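Local structure of SusD-like carbohydrate binding protein BF1063 (Bacteroides fragilis NCTC 9343, 3I4G) at residues A[197-202]-A[224-230]; A[202-206]-A[384-390]; A[214-218]-A[396-401]; A[440-444]-A[456-461]. The protein probably binds carbohydrate at the outer membrane as a SusD-like glycan-capturing lipoprotein. All blocks are in the same frame, centred on the assembly; numbering follows the deposited sequence. Where two conformers were deposited one is given.

Interaction 1: A[197-202]-A[224-230]; sequences KQAALA and IMELGDN
Gln198, Ile224 and Leu227 carry most of this contact, which joins the start of helix 197-211 to the C-terminal end of helix 214-227, the two arms of a helical hairpin. Residues 197-202 are helix throughout; 224-227 end the other helix. Gly228 then leaves it with positive phi (81°), where a side chain would jam against the preceding carbonyl, and Asp229 and Asn230 follow as loop. The closest CA pair is Gln198 and Ile224, 5.7 Å apart. Ile224, chi1 m and chi2 t, sends CD1 to 3.5 Å from Gln198 O and 3.9 Å from Ala202 CB, while its CG1 lies 3.7 Å from Leu201 CB. Leu227 CD1 sits 4.0 Å from both Leu201 CD1 and Lys197 CD. Gln198, chi1 m, reaches past the helix end: NE2 donates to Asp229 OD2 at 2.9 Å, and OE1 accepts from the Phe184 backbone. Water 1 accepts from Gln198 NE2 (2.9 Å) and Asp229 N (3.1 Å) and lies 2.8 Å from Ile224 O and 2.7 Å from Asn230 OD1. Asn230 ND2 donates to Lys249 O; Asp229 also pairs with Arg183. Apolar contacts thus join the helices, while a buried amide and one water bridge polar groups where the second helix gives out.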
# COMPACT_ATOMS: atom_id res chain seq x y z
N LYS A 197 18.55 -0.10 -8.06
CA LYS A 197 19.31 -0.08 -6.84
C LYS A 197 18.50 0.52 -5.70
O LYS A 197 18.40 -0.02 -4.61
CB LYS A 197 20.60 0.74 -7.09
CG LYS A 197 21.52 0.85 -5.91
CD LYS A 197 22.80 1.64 -6.24
CE LYS A 197 23.60 1.14 -7.44
NZ LYS A 197 24.16 -0.21 -7.14
N GLN A 198 17.91 1.68 -5.97
CA GLN A 198 17.10 2.38 -4.97
C GLN A 198 15.87 1.61 -4.52
O GLN A 198 15.43 1.79 -3.37
CB GLN A 198 16.71 3.77 -5.49
CG GLN A 198 17.88 4.75 -5.60
CD GLN A 198 18.58 4.75 -6.94
OE1 GLN A 198 18.58 3.74 -7.71
NE2 GLN A 198 19.18 5.91 -7.28
N ALA A 199 15.28 0.78 -5.38
CA ALA A 199 14.15 -0.07 -4.96
C ALA A 199 14.62 -1.07 -3.90
O ALA A 199 13.96 -1.26 -2.86
CB ALA A 199 13.51 -0.79 -6.17
N ALA A 200 15.76 -1.70 -4.16
CA ALA A 200 16.31 -2.63 -3.17
C ALA A 200 16.69 -1.91 -1.87
O ALA A 200 16.47 -2.43 -0.78
CB ALA A 200 17.50 -3.43 -3.78
N LEU A 201 17.29 -0.71 -1.97
CA LEU A 201 17.62 0.04 -0.77
C LEU A 201 16.37 0.46 0.02
O LEU A 201 16.43 0.55 1.26
CB LEU A 201 18.48 1.29 -1.09
CG LEU A 201 19.87 1.05 -1.63
CD1 LEU A 201 20.48 2.34 -2.19
CD2 LEU A 201 20.71 0.47 -0.52
N ALA A 202 15.26 0.75 -0.65
CA ALA A 202 14.05 1.15 0.05
C ALA A 202 13.48 -0.02 0.81
O ALA A 202 13.04 0.13 1.95
CB ALA A 202 13.03 1.71 -0.93
N ILE A 224 19.72 6.37 -0.64
CA ILE A 224 18.89 6.73 -1.78
C ILE A 224 18.97 8.24 -2.04
O ILE A 224 19.12 8.73 -3.16
CB ILE A 224 17.44 6.29 -1.55
CG1 ILE A 224 17.35 4.77 -1.42
CG2 ILE A 224 16.52 6.81 -2.68
CD1 ILE A 224 16.00 4.29 -0.94
N MSE A 225 18.80 9.00 -0.97
CA MSE A 225 18.90 10.46 -1.09
C MSE A 225 20.26 10.91 -1.65
O MSE A 225 20.31 11.74 -2.56
CB MSE A 225 18.63 11.09 0.28
CG MSE A 225 17.25 10.79 0.87
SE MSE A 225 17.08 11.14 2.72
CE MSE A 225 17.30 13.15 2.69
N GLU A 226 21.34 10.33 -1.16
CA GLU A 226 22.68 10.76 -1.58
C GLU A 226 23.06 10.32 -3.00
O GLU A 226 23.93 10.93 -3.62
CB GLU A 226 23.69 10.29 -0.54
CG GLU A 226 23.58 11.08 0.76
CD GLU A 226 24.56 10.64 1.81
OE1 GLU A 226 24.87 9.41 1.88
OE2 GLU A 226 25.01 11.52 2.57
N LEU A 227 22.42 9.28 -3.52
CA LEU A 227 22.62 8.91 -4.91
C LEU A 227 22.13 10.05 -5.82
O LEU A 227 22.70 10.32 -6.89
CB LEU A 227 21.91 7.59 -5.26
CG LEU A 227 22.66 6.32 -4.85
CD1 LEU A 227 21.72 5.14 -4.74
CD2 LEU A 227 23.80 6.06 -5.84
N GLY A 228 21.08 10.73 -5.40
CA GLY A 228 20.68 11.95 -6.10
C GLY A 228 19.88 11.79 -7.36
O GLY A 228 19.73 12.74 -8.13
N ASP A 229 19.36 10.60 -7.61
CA ASP A 229 18.58 10.33 -8.83
C ASP A 229 17.11 10.65 -8.67
O ASP A 229 16.39 10.70 -9.68
CB ASP A 229 18.66 8.85 -9.25
CG ASP A 229 20.05 8.37 -9.58
OD1 ASP A 229 20.95 9.20 -9.71
OD2 ASP A 229 20.20 7.14 -9.75
N ASN A 230 16.64 10.82 -7.43
CA ASN A 230 15.23 10.98 -7.16
C ASN A 230 14.89 12.34 -6.57
O ASN A 230 15.70 13.02 -5.97
CB ASN A 230 14.81 9.84 -6.24
CG ASN A 230 15.02 8.49 -6.89
OD1 ASN A 230 15.94 7.74 -6.52
ND2 ASN A 230 14.21 8.18 -7.88
O HOH W 1 18.50 8.27 -5.82

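Interaction 2: A[202-206]-A[384-390]; sequences AFLGR and VIRYAEV
A two-pronged salt bridge dominates: Arg206 NE donates to Glu389 OE2 at 2.8 Å and Arg206 NH2 to Glu389 OE1 at 2.9 Å, the carboxylate lying at the guanidinium edge. Both side chains are stretched out, Arg206 with chi1 m and the rest t, Glu389 with chi1 and chi2 t, so the charges meet midway between the backbones. Arg206 NH2 also donates to water 2 at 3.0 Å, and that water donates to Val384 O at 2.7 Å. Over one face of the guanidinium lies Ile385 CD1, 3.8 Å from Arg206 CZ; Trp456 adds a cation-pi contact.

Residues 202-206 are helix throughout. The other segment finishes a strand with a corner at Val384 and Ile385, passes Arg386 at the N-cap position, and enters the helix at Tyr387. The nearest CA atoms, Ala202 and Val390, are 6.8 Å apart. Ile385, chi1 and chi2 both m, points toward the helix, its CG2 3.4 Å from Ala202 CB and its CG1 3.8 Å from Phe203 CE2. Val384 CG1 meets the edge of the Phe203 ring, 4.1 Å from CZ. Phe203 in turn meets Phe134 of helix 116-139 edge-to-face.

Val384 and Ile385 both face Phe253, between strands 251-252 and 254-257: a classic beta bulge, set at a strand-to-helix junction whose packing on helix 197-211 is consistent with the TPR-like helical scaffold of SusD proteins.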
# COMPACT_ATOMS: atom_id res chain seq x y z
N ALA A 202 15.26 0.75 -0.65
CA ALA A 202 14.05 1.15 0.05
C ALA A 202 13.48 -0.02 0.81
O ALA A 202 13.04 0.13 1.95
CB ALA A 202 13.03 1.71 -0.93
N PHE A 203 13.49 -1.22 0.20
CA PHE A 203 13.07 -2.40 0.94
C PHE A 203 14.04 -2.76 2.06
O PHE A 203 13.60 -3.23 3.11
CB PHE A 203 12.82 -3.59 0.01
CG PHE A 203 11.46 -3.57 -0.59
CD1 PHE A 203 10.41 -4.18 0.08
CD2 PHE A 203 11.18 -2.93 -1.79
CE1 PHE A 203 9.12 -4.16 -0.43
CE2 PHE A 203 9.88 -2.93 -2.31
CZ PHE A 203 8.85 -3.51 -1.60
N LEU A 204 15.31 -2.52 1.85
CA LEU A 204 16.28 -2.66 2.94
C LEU A 204 15.89 -1.75 4.10
O LEU A 204 15.88 -2.18 5.26
CB LEU A 204 17.69 -2.29 2.47
CG LEU A 204 18.80 -2.27 3.49
CD1 LEU A 204 18.94 -3.65 4.16
CD2 LEU A 204 20.11 -1.87 2.83
N GLY A 205 15.63 -0.48 3.82
CA GLY A 205 15.19 0.43 4.86
C GLY A 205 13.93 -0.02 5.56
O GLY A 205 13.87 0.05 6.80
N ARG A 206 12.92 -0.48 4.83
CA ARG A 206 11.72 -0.97 5.48
C ARG A 206 12.03 -2.20 6.35
O ARG A 206 11.46 -2.35 7.45
CB ARG A 206 10.63 -1.36 4.47
CG ARG A 206 9.92 -0.23 3.73
CD ARG A 206 8.81 -0.84 2.90
NE ARG A 206 7.93 0.15 2.28
CZ ARG A 206 6.86 -0.21 1.62
NH1 ARG A 206 6.59 -1.51 1.44
NH2 ARG A 206 6.07 0.70 1.11
N VAL A 384 4.82 1.45 -5.71
CA VAL A 384 5.13 0.61 -4.56
C VAL A 384 6.08 1.35 -3.63
O VAL A 384 5.92 1.33 -2.41
CB VAL A 384 5.72 -0.72 -5.04
CG1 VAL A 384 6.08 -1.57 -3.85
CG2 VAL A 384 4.72 -1.48 -5.92
N ILE A 385 7.09 2.02 -4.18
CA ILE A 385 8.03 2.83 -3.42
C ILE A 385 8.12 4.20 -4.08
O ILE A 385 8.52 4.32 -5.24
CB ILE A 385 9.45 2.24 -3.36
CG1 ILE A 385 9.48 0.83 -2.75
CG2 ILE A 385 10.43 3.18 -2.62
CD1 ILE A 385 9.08 0.72 -1.26
N ARG A 386 7.75 5.22 -3.32
CA ARG A 386 7.86 6.62 -3.73
C ARG A 386 8.95 7.31 -2.92
O ARG A 386 9.16 7.04 -1.73
CB ARG A 386 6.53 7.37 -3.56
CG ARG A 386 5.42 6.81 -4.37
CD ARG A 386 4.23 7.73 -4.54
NE ARG A 386 3.41 8.03 -3.37
CZ ARG A 386 3.40 9.18 -2.68
NH1 ARG A 386 4.32 10.15 -2.86
NH2 ARG A 386 2.48 9.35 -1.75
N TYR A 387 9.61 8.27 -3.57
CA TYR A 387 10.65 9.03 -2.85
C TYR A 387 10.08 9.76 -1.62
O TYR A 387 10.78 9.95 -0.65
CB TYR A 387 11.35 10.02 -3.79
CG TYR A 387 12.63 10.65 -3.28
CD1 TYR A 387 13.68 9.87 -2.86
CD2 TYR A 387 12.79 12.03 -3.28
CE1 TYR A 387 14.86 10.44 -2.45
CE2 TYR A 387 13.96 12.61 -2.86
CZ TYR A 387 14.98 11.81 -2.46
OH TYR A 387 16.19 12.38 -2.07
N ALA A 388 8.81 10.17 -1.64
CA ALA A 388 8.27 10.77 -0.43
C ALA A 388 8.32 9.82 0.76
O ALA A 388 8.57 10.25 1.89
CB ALA A 388 6.85 11.18 -0.63
N GLU A 389 8.11 8.52 0.54
CA GLU A 389 8.21 7.57 1.64
C GLU A 389 9.67 7.47 2.09
O GLU A 389 9.96 7.33 3.28
CB GLU A 389 7.71 6.18 1.24
CG GLU A 389 7.84 5.21 2.42
CD GLU A 389 7.54 3.76 2.11
OE1 GLU A 389 6.92 3.47 1.07
OE2 GLU A 389 7.95 2.89 2.93
N VAL A 390 10.62 7.49 1.16
CA VAL A 390 12.03 7.46 1.51
C VAL A 390 12.41 8.63 2.42
O VAL A 390 13.10 8.43 3.42
CB VAL A 390 12.91 7.46 0.22
CG1 VAL A 390 14.39 7.64 0.53
CG2 VAL A 390 12.66 6.17 -0.59
O HOH W 2 4.06 -0.00 -1.02

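Interaction 3: A[214-218]-A[396-401]; sequences WKSGA and ECLVED
Two helical ends run nearly antiparallel here: the axes of 214-218 and 396-400 approach to 8.0 Å with a signed crossing angle of -150°. This is close antiparallel packing of helix 214-227 on helix 387-400, consistent with the TPR-like helical scaffold of SusD proteins. Trp214 opens the first helix; the second finishes at Glu400, and Asp401 is the first residue to leave helical angles. Trp214 and Cys397 bring their CA atoms to 4.8 Å, and Cys397 CB lies 3.4 Å from both Trp214 O and Ala218 N. Gly217 makes this closeness possible, since a CB there would stand 2.9 Å from Cys397 SG, a clash.

Trp214, chi1 m and chi2 111°, lays its indole along the second helix. Glu400 CB sits over the five-membered ring, 3.3 Å from its centroid and 10° off the normal, a CH-pi contact. Cys397 SG (chi1 m) lies at the ring edge, 3.9 Å from Trp214 CE3, in a sulfur-aromatic contact. Ala218 CB fills the next gap, 3.7 Å from Cys397 CB and 4.0 Å from Leu398 CD2. Nearer the surface, Lys215, with chi1 and chi2 t and the last two angles m, brings NZ to 2.7 Å from Asp401 OD2, a salt bridge; that oxygen also pairs with Gln403. The Glu400 carboxylate turns to Arg437.

Small residues thus let the backbones close in, the indole covers the helix end, and an ion pair closes the solvent side.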
# COMPACT_ATOMS: atom_id res chain seq x y z
N TRP A 214 16.95 1.19 13.67
CA TRP A 214 16.72 2.51 13.12
C TRP A 214 17.94 3.16 12.51
O TRP A 214 17.86 3.87 11.51
CB TRP A 214 16.12 3.40 14.22
CG TRP A 214 14.88 2.83 14.86
CD1 TRP A 214 14.77 2.36 16.14
CD2 TRP A 214 13.58 2.70 14.28
NE1 TRP A 214 13.50 1.98 16.38
CE2 TRP A 214 12.74 2.16 15.27
CE3 TRP A 214 13.02 3.03 13.04
CZ2 TRP A 214 11.40 1.91 15.05
CZ3 TRP A 214 11.68 2.79 12.83
CH2 TRP A 214 10.89 2.25 13.85
N LYS A 215 19.11 2.90 13.09
CA LYS A 215 20.35 3.44 12.55
C LYS A 215 20.61 2.92 11.16
O LYS A 215 20.93 3.68 10.24
CB LYS A 215 21.52 3.09 13.47
CG LYS A 215 22.79 3.78 13.05
CD LYS A 215 23.97 3.56 14.04
CE LYS A 215 23.67 4.09 15.47
NZ LYS A 215 23.35 5.58 15.60
N SER A 216 20.44 1.61 10.97
CA SER A 216 20.66 1.03 9.63
C SER A 216 19.59 1.47 8.65
O SER A 216 19.86 1.66 7.46
CB SER A 216 20.71 -0.50 9.70
OG SER A 216 21.83 -0.94 10.45
N GLY A 217 18.35 1.66 9.13
CA GLY A 217 17.28 2.10 8.26
C GLY A 217 17.55 3.52 7.80
O GLY A 217 17.34 3.82 6.63
N ALA A 218 17.97 4.40 8.70
CA ALA A 218 18.28 5.76 8.29
C ALA A 218 19.35 5.74 7.20
O ALA A 218 19.25 6.47 6.22
CB ALA A 218 18.78 6.58 9.47
N GLU A 396 11.85 9.41 10.13
CA GLU A 396 11.36 8.53 11.19
C GLU A 396 12.51 7.78 11.83
O GLU A 396 12.60 7.69 13.06
CB GLU A 396 10.31 7.55 10.65
CG GLU A 396 9.82 6.54 11.68
CD GLU A 396 8.79 5.56 11.20
OE1 GLU A 396 8.27 5.66 10.07
OE2 GLU A 396 8.48 4.68 12.03
N CYS A 397 13.41 7.25 11.02
CA CYS A 397 14.55 6.49 11.53
C CYS A 397 15.48 7.36 12.37
O CYS A 397 15.99 6.92 13.42
CB CYS A 397 15.33 5.79 10.40
SG CYS A 397 14.46 4.41 9.65
N LEU A 398 15.75 8.58 11.93
CA LEU A 398 16.62 9.48 12.72
C LEU A 398 15.99 9.76 14.08
O LEU A 398 16.69 9.75 15.10
CB LEU A 398 16.85 10.81 12.02
CG LEU A 398 17.67 10.79 10.74
CD1 LEU A 398 17.65 12.24 10.16
CD2 LEU A 398 19.10 10.31 10.96
N VAL A 399 14.69 10.06 14.09
CA VAL A 399 13.97 10.31 15.34
C VAL A 399 14.04 9.11 16.27
O VAL A 399 14.41 9.22 17.45
CB VAL A 399 12.52 10.63 15.07
CG1 VAL A 399 11.68 10.61 16.39
CG2 VAL A 399 12.42 11.98 14.35
N GLU A 400 13.82 7.92 15.74
CA GLU A 400 13.81 6.71 16.58
C GLU A 400 15.19 6.30 17.01
O GLU A 400 15.36 5.65 18.06
CB GLU A 400 13.13 5.56 15.84
CG GLU A 400 11.67 5.76 15.55
CD GLU A 400 10.78 5.76 16.76
OE1 GLU A 400 11.23 5.50 17.89
OE2 GLU A 400 9.59 6.08 16.59
N ASP A 401 16.22 6.71 16.25
CA ASP A 401 17.62 6.43 16.60
C ASP A 401 18.21 7.52 17.49
O ASP A 401 19.42 7.52 17.72
CB ASP A 401 18.46 6.29 15.35
CG ASP A 401 19.82 5.65 15.61
OD1 ASP A 401 19.89 4.69 16.42
OD2 ASP A 401 20.81 6.07 14.96

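Interaction 4: A[440-444]-A[456-461]; sequences VRHER and WDIMRW
Arg444, Asp457 and Arg460 form a salt-bridge network across an antiparallel helix pair; segments 440-444 and 456-461 run at 158°, their axes 12.1 Å apart at closest, so long side chains span the gap. The nearest CA pair, Arg441 and Asp457, is 8.8 Å apart. Asp457, chi1 m, takes Arg444 NE on OD2 at 2.8 Å, while its OD1 receives Arg460 NE (3.0 Å), Arg460 NH2 (3.1 Å) and, weakly, Arg444 NH2 (3.1 Å). The shared carboxylate lets two like charges approach, Arg444 NE lying 3.5 Å from Arg460 NH2. Arg444 NH2 also has a long, weak ion pair with Glu389 OE2. Glu396 pairs with Arg460 and accepts from Trp461 NE1; Trp456 NE1 bonds to Ser138.

Arg441, chi1 m and then fully extended, stacks its guanidinium flat on the Trp461 indole (chi1 m), planes at 13°. Its CZ lies 3.7 Å from the five-membered ring centroid, a cation-pi contact. Water 3 accepts from Arg441 NH1 at 3.0 Å and donates to Trp461 O at 2.6 Å.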
# COMPACT_ATOMS: atom_id res chain seq x y z
N VAL A 440 5.68 13.06 12.27
CA VAL A 440 6.13 12.27 11.12
C VAL A 440 5.14 11.14 10.82
O VAL A 440 4.84 10.86 9.65
CB VAL A 440 7.55 11.73 11.32
CG1 VAL A 440 7.99 10.99 10.08
CG2 VAL A 440 8.52 12.85 11.57
N ARG A 441 4.65 10.45 11.84
CA ARG A 441 3.68 9.38 11.62
C ARG A 441 2.44 9.92 10.96
O ARG A 441 1.89 9.30 10.05
CB ARG A 441 3.29 8.66 12.92
CG ARG A 441 4.44 7.86 13.48
CD ARG A 441 3.99 7.00 14.62
NE ARG A 441 5.10 6.19 15.15
CZ ARG A 441 4.98 5.32 16.14
NH1 ARG A 441 3.83 5.21 16.78
NH2 ARG A 441 6.04 4.59 16.52
N HIS A 442 2.01 11.09 11.42
CA HIS A 442 0.83 11.71 10.83
C HIS A 442 1.09 12.13 9.38
O HIS A 442 0.23 11.95 8.50
CB HIS A 442 0.39 12.91 11.66
CG HIS A 442 -0.77 13.62 11.07
ND1 HIS A 442 -0.64 14.78 10.33
CD2 HIS A 442 -2.07 13.28 11.02
CE1 HIS A 442 -1.84 15.13 9.88
NE2 HIS A 442 -2.72 14.25 10.30
N GLU A 443 2.25 12.73 9.09
CA GLU A 443 2.53 13.15 7.74
C GLU A 443 2.58 11.94 6.83
O GLU A 443 2.10 12.00 5.70
CB GLU A 443 3.85 13.94 7.69
CG GLU A 443 4.08 14.57 6.34
CD GLU A 443 3.07 15.69 6.05
OE1 GLU A 443 2.57 16.38 6.99
OE2 GLU A 443 2.78 15.91 4.87
N ARG A 444 3.17 10.85 7.29
CA ARG A 444 3.22 9.66 6.54
C ARG A 444 1.80 9.15 6.23
O ARG A 444 1.50 8.71 5.12
CB ARG A 444 4.04 8.62 7.31
CG ARG A 444 4.25 7.36 6.62
CD ARG A 444 5.09 6.42 7.54
NE ARG A 444 5.24 5.15 6.89
CZ ARG A 444 6.28 4.76 6.17
NH1 ARG A 444 7.36 5.52 6.01
NH2 ARG A 444 6.20 3.58 5.62
N TRP A 456 0.45 -1.94 7.16
CA TRP A 456 1.83 -2.29 7.48
C TRP A 456 2.37 -1.36 8.57
O TRP A 456 3.04 -1.80 9.51
CB TRP A 456 2.67 -2.23 6.20
CG TRP A 456 4.04 -2.72 6.37
CD1 TRP A 456 4.41 -4.03 6.45
CD2 TRP A 456 5.23 -1.94 6.52
NE1 TRP A 456 5.78 -4.13 6.66
CE2 TRP A 456 6.31 -2.86 6.72
CE3 TRP A 456 5.51 -0.57 6.49
CZ2 TRP A 456 7.63 -2.43 6.90
CZ3 TRP A 456 6.82 -0.17 6.65
CH2 TRP A 456 7.86 -1.09 6.85
N ASP A 457 2.10 -0.07 8.47
CA ASP A 457 2.60 0.87 9.47
C ASP A 457 1.97 0.68 10.85
O ASP A 457 2.69 0.63 11.86
CB ASP A 457 2.34 2.31 9.04
CG ASP A 457 3.24 2.81 7.93
OD1 ASP A 457 4.35 2.27 7.72
OD2 ASP A 457 2.83 3.83 7.31
N ILE A 458 0.64 0.58 10.94
CA ILE A 458 0.01 0.49 12.25
C ILE A 458 0.37 -0.86 12.93
O ILE A 458 0.50 -0.93 14.15
CB ILE A 458 -1.49 0.75 12.24
CG1 ILE A 458 -2.23 -0.29 11.39
CG2 ILE A 458 -1.77 2.16 11.72
CD1 ILE A 458 -3.78 -0.06 11.35
N MSE A 459 0.64 -1.87 12.14
CA MSE A 459 1.15 -3.14 12.67
C MSE A 459 2.56 -3.01 13.23
O MSE A 459 2.78 -3.35 14.39
CB MSE A 459 1.08 -4.19 11.56
CG MSE A 459 -0.36 -4.63 11.17
SE MSE A 459 -1.19 -5.87 12.35
CE MSE A 459 -0.41 -7.48 11.55
N ARG A 460 3.50 -2.48 12.45
CA ARG A 460 4.90 -2.38 12.91
C ARG A 460 5.01 -1.41 14.08
O ARG A 460 5.85 -1.61 14.99
CB ARG A 460 5.89 -1.97 11.80
CG ARG A 460 5.79 -0.54 11.34
CD ARG A 460 6.55 -0.31 10.07
NE ARG A 460 6.36 1.04 9.57
CZ ARG A 460 7.08 2.10 9.92
NH1 ARG A 460 8.05 2.04 10.83
NH2 ARG A 460 6.81 3.28 9.35
N TRP A 461 4.21 -0.34 14.11
CA TRP A 461 4.24 0.61 15.20
C TRP A 461 3.60 0.08 16.48
O TRP A 461 3.74 0.65 17.54
CB TRP A 461 3.52 1.91 14.82
CG TRP A 461 4.20 2.73 13.78
CD1 TRP A 461 5.55 2.84 13.57
CD2 TRP A 461 3.58 3.65 12.88
NE1 TRP A 461 5.78 3.75 12.56
CE2 TRP A 461 4.59 4.27 12.13
CE3 TRP A 461 2.25 4.02 12.63
CZ2 TRP A 461 4.33 5.20 11.13
CZ3 TRP A 461 1.98 4.95 11.63
CH2 TRP A 461 3.02 5.53 10.91
O HOH W 3 4.36 2.97 18.65

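From the N terminus, the first segment met is on helix 197-211, which takes part in two contacts. Interaction 1 closes the short hairpin onto helix 214-227. Interactions 2 and 3 each bridge 177 residues to reach the strand end and helix 387-400, so all three cross along the chain, and interactions 1 and 2 share Ala202. Ile224 CD1 also meets Val390 CG2 at 3.9 Å, joining those two contacts directly. Interaction 4 follows in series, closing a local pair between helices 433-447 and 454-461. It is tied back to interaction 3 by Glu396 OE1 to Arg460 NH2 (2.9 Å), and to interaction 2 through a weak, long Glu389-Arg444 ion pair. Helix 387-400 thus links the early hairpin to the later one.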